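Ribokinase (Arabidopsis thaliana, PDB 6ILS) catalyses the ATP- and magnesium-dependent phosphorylation of D-ribose at O-5, giving D-ribose 5-phosphate for nucleotide and amino acid synthesis or the pentose phosphate pathway. Local coordinates at residues L84-S89 and D129-R134. Numbering follows the deposited sequence.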
ATOM      1  N   LEU B  84      19.974 -12.586  -2.251  1.00 20.15           N
ATOM      2  CA  LEU B  84      19.250 -11.677  -3.128  1.00 23.42           C
ATOM      3  C   LEU B  84      20.043 -11.200  -4.350  1.00 23.84           C
ATOM      4  O   LEU B  84      19.614 -10.267  -5.023  1.00 22.28           O
ATOM      5  CB  LEU B  84      18.778 -10.457  -2.327  1.00 25.14           C
ATOM      6  CG  LEU B  84      17.789 -10.815  -1.201  1.00 24.27           C
ATOM      7  CD1 LEU B  84      17.315  -9.579  -0.445  1.00 27.43           C
ATOM      8  CD2 LEU B  84      16.600 -11.547  -1.797  1.00 24.10           C
ATOM      9  N   ASP B  85      21.168 -11.853  -4.646  1.00 27.40           N
ATOM     10  CA  ASP B  85      22.055 -11.400  -5.732  1.00 25.96           C
ATOM     11  C   ASP B  85      21.333 -11.189  -7.067  1.00 27.10           C
ATOM     12  O   ASP B  85      21.713 -10.307  -7.844  1.00 26.83           O
ATOM     13  CB  ASP B  85      23.225 -12.379  -5.960  1.00 28.31           C
ATOM     14  CG  ASP B  85      23.748 -13.016  -4.676  1.00 35.72           C
ATOM     15  OD1 ASP B  85      23.215 -12.760  -3.575  1.00 37.10           O
ATOM     16  OD2 ASP B  85      24.754 -13.749  -4.768  1.00 45.73           O
ATOM     17  N   TYR B  86      20.303 -11.987  -7.344  1.00 24.89           N
ATOM     18  CA  TYR B  86      19.660 -11.955  -8.653  1.00 24.86           C
ATOM     19  C   TYR B  86      18.310 -11.270  -8.656  1.00 26.10           C
ATOM     20  O   TYR B  86      17.531 -11.410  -9.594  1.00 29.21           O
ATOM     21  CB  TYR B  86      19.518 -13.372  -9.201  1.00 26.00           C
ATOM     22  CG  TYR B  86      20.858 -14.002  -9.393  1.00 26.25           C
ATOM     23  CD1 TYR B  86      21.547 -13.861 -10.591  1.00 32.93           C
ATOM     24  CD2 TYR B  86      21.451 -14.718  -8.375  1.00 24.72           C
ATOM     25  CE1 TYR B  86      22.795 -14.427 -10.762  1.00 33.98           C
ATOM     26  CE2 TYR B  86      22.693 -15.284  -8.538  1.00 28.64           C
ATOM     27  CZ  TYR B  86      23.363 -15.134  -9.728  1.00 31.55           C
ATOM     28  OH  TYR B  86      24.607 -15.710  -9.877  1.00 34.81           O
ATOM     29  N   VAL B  87      18.043 -10.512  -7.607  1.00 25.13           N
ATOM     30  CA  VAL B  87      16.899  -9.629  -7.604  1.00 24.75           C
ATOM     31  C   VAL B  87      17.312  -8.365  -8.343  1.00 29.59           C
ATOM     32  O   VAL B  87      18.386  -7.823  -8.092  1.00 31.35           O
ATOM     33  CB  VAL B  87      16.436  -9.280  -6.174  1.00 25.17           C
ATOM     34  CG1 VAL B  87      15.287  -8.292  -6.230  1.00 30.84           C
ATOM     35  CG2 VAL B  87      16.022 -10.552  -5.406  1.00 24.05           C
ATOM     36  N   ARG B  88      16.482  -7.919  -9.271  1.00 25.08           N
ATOM     37  CA  ARG B  88      16.729  -6.659  -9.955  1.00 30.01           C
ATOM     38  C   ARG B  88      15.581  -5.704  -9.703  1.00 29.55           C
ATOM     39  O   ARG B  88      14.426  -6.122  -9.647  1.00 26.01           O
ATOM     40  CB  ARG B  88      16.906  -6.870 -11.459  1.00 31.70           C
ATOM     41  CG  ARG B  88      18.161  -7.611 -11.843  1.00 40.16           C
ATOM     42  CD  ARG B  88      18.403  -7.524 -13.344  1.00 49.86           C
ATOM     43  NE  ARG B  88      19.549  -8.334 -13.755  1.00 69.23           N
ATOM     44  CZ  ARG B  88      20.049  -8.356 -14.988  1.00 66.81           C
ATOM     45  NH1 ARG B  88      19.509  -7.604 -15.939  1.00 68.31           N
ATOM     46  NH2 ARG B  88      21.095  -9.127 -15.268  1.00 69.19           N
ATOM     47  N   SER B  89      15.903  -4.420  -9.556  1.00 29.87           N
ATOM     48  CA  SER B  89      14.886  -3.390  -9.357  1.00 31.30           C
ATOM     49  C   SER B  89      14.870  -2.412 -10.537  1.00 36.12           C
ATOM     50  O   SER B  89      15.920  -2.114 -11.107  1.00 36.96           O
ATOM     51  CB  SER B  89      15.131  -2.640  -8.048  1.00 31.46           C
ATOM     52  OG  SER B  89      15.218  -3.538  -6.948  1.00 36.66           O
ATOM     53  N   ASP B 129      21.463 -14.362 -16.234  1.00 54.48           N
ATOM     54  CA  ASP B 129      20.229 -14.415 -15.460  1.00 51.98           C
ATOM     55  C   ASP B 129      19.944 -15.879 -15.185  1.00 48.65           C
ATOM     56  O   ASP B 129      19.477 -16.236 -14.110  1.00 47.49           O
ATOM     57  CB  ASP B 129      19.038 -13.789 -16.191  1.00 54.89           C
ATOM     58  CG  ASP B 129      19.181 -12.292 -16.393  1.00 57.32           C
ATOM     59  OD1 ASP B 129      19.449 -11.575 -15.403  1.00 62.25           O
ATOM     60  OD2 ASP B 129      18.969 -11.833 -17.537  1.00 55.12           O
ATOM     61  N   LEU B 130      20.245 -16.716 -16.179  1.00 46.83           N
ATOM     62  CA  LEU B 130      19.981 -18.150 -16.120  1.00 41.10           C
ATOM     63  C   LEU B 130      21.103 -18.961 -15.491  1.00 38.00           C
ATOM     64  O   LEU B 130      20.953 -20.163 -15.297  1.00 37.38           O
ATOM     65  CB  LEU B 130      19.715 -18.700 -17.519  1.00 41.63           C
ATOM     66  CG  LEU B 130      18.464 -18.222 -18.245  1.00 42.75           C
ATOM     67  CD1 LEU B 130      18.404 -18.835 -19.636  1.00 43.77           C
ATOM     68  CD2 LEU B 130      17.209 -18.554 -17.445  1.00 40.86           C
ATOM     69  N   GLU B 131      22.227 -18.326 -15.183  1.00 33.50           N
ATOM     70  CA  GLU B 131      23.336 -19.058 -14.582  1.00 39.17           C
ATOM     71  C   GLU B 131      22.947 -19.630 -13.220  1.00 32.30           C
ATOM     72  O   GLU B 131      23.381 -20.722 -12.852  1.00 31.71           O
ATOM     73  CB  GLU B 131      24.569 -18.168 -14.430  1.00 40.89           C
ATOM     74  CG  GLU B 131      24.369 -17.004 -13.464  1.00 46.79           C
ATOM     75  CD  GLU B 131      25.669 -16.502 -12.872  1.00 53.21           C
ATOM     76  OE1 GLU B 131      26.722 -17.137 -13.117  1.00 55.94           O
ATOM     77  OE2 GLU B 131      25.634 -15.474 -12.157  1.00 52.11           O
ATOM     78  N   ILE B 132      22.123 -18.898 -12.474  1.00 32.80           N
ATOM     79  CA  ILE B 132      21.785 -19.337 -11.130  1.00 28.78           C
ATOM     80  C   ILE B 132      20.856 -20.543 -11.193  1.00 26.49           C
ATOM     81  O   ILE B 132      21.001 -21.458 -10.385  1.00 26.30           O
ATOM     82  CB  ILE B 132      21.151 -18.200 -10.272  1.00 27.25           C
ATOM     83  CG1 ILE B 132      20.949 -18.667  -8.824  1.00 24.34           C
ATOM     84  CG2 ILE B 132      19.865 -17.679 -10.880  1.00 28.94           C
ATOM     85  CD1 ILE B 132      22.189 -19.260  -8.186  1.00 26.12           C
ATOM     86  N   VAL B 133      19.945 -20.574 -12.167  1.00 26.17           N
ATOM     87  CA  VAL B 133      19.037 -21.709 -12.282  1.00 27.01           C
ATOM     88  C   VAL B 133      19.804 -22.927 -12.780  1.00 29.57           C
ATOM     89  O   VAL B 133      19.512 -24.057 -12.390  1.00 24.08           O
ATOM     90  CB  VAL B 133      17.813 -21.407 -13.198  1.00 28.25           C
ATOM     91  CG1 VAL B 133      17.145 -20.101 -12.774  1.00 26.59           C
ATOM     92  CG2 VAL B 133      18.185 -21.358 -14.664  1.00 35.06           C
ATOM     93  N   ARG B 134      20.826 -22.693 -13.597  1.00 29.15           N
ATOM     94  CA  ARG B 134      21.661 -23.789 -14.066  1.00 29.61           C
ATOM     95  C   ARG B 134      22.523 -24.384 -12.950  1.00 31.81           C
ATOM     96  O   ARG B 134      22.996 -25.517 -13.061  1.00 29.57           O
ATOM     97  CB  ARG B 134      22.539 -23.319 -15.235  1.00 33.10           C
ATOM     98  CG  ARG B 134      21.733 -23.086 -16.503  1.00 37.28           C
ATOM     99  CD  ARG B 134      22.626 -22.848 -17.696  1.00 45.60           C
ATOM    100  NE  ARG B 134      21.854 -22.569 -18.901  1.00 49.61           N
ATOM    101  CZ  ARG B 134      21.745 -21.367 -19.462  1.00 53.81           C
ATOM    102  NH1 ARG B 134      21.022 -21.219 -20.565  1.00 51.77           N
ATOM    103  NH2 ARG B 134      22.371 -20.320 -18.933  1.00 52.53           N
TER
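One face of the Y86 ring lies against I132, whose CB makes a CH-pi contact 3.8 Å from the ring centroid, 15° off the normal, while E131 OE2 meets the ring at its edge, near its plane. Over a face of the R88 guanidinium stands D129 OD1. The setting is the alpha/beta fold of the PfkB carbohydrate kinases: Y86 belongs to a type I turn, L84 to V87, that leads into strand 87-90, one of the two outermost strands of the nine-stranded sheet within this chain; E131 and I132 sit on a short, weakly bonded helix, about 131-134, and D129 lies just before it. The pairing illustrates how one tyrosine can serve two kinds of neighbour. I132 branches at CB, and both arms lie over that same face, CG1 3.8 Å from Y86 CE2 and CG2 4.1 Å from Y86 CG. The phenol then donates a short hydrogen bond, Y86 OH to E131 OE2 at 2.5 Å, approaching from above the carboxylate plane, 58° out of it. With an alanine here, E131 OE2 would probably be left without this donor and a gap would probably open beside I132, whose side chain also touches V6 of strand 5-8. E131 reaches the hydroxyl with CG set between backbone N and carbonyl carbon (chi1 65°) and the chain extended beyond. The D129 carboxylate is anchored by S126, which hydrogen-bonds OD2, and R61 is a weak, long second partner of OD1. The R88 salt bridge is purely electrostatic, since no N-H points at the acid: D129 OD1 lies 3.0 Å from R88 NH2 but well out of the guanidinium plane.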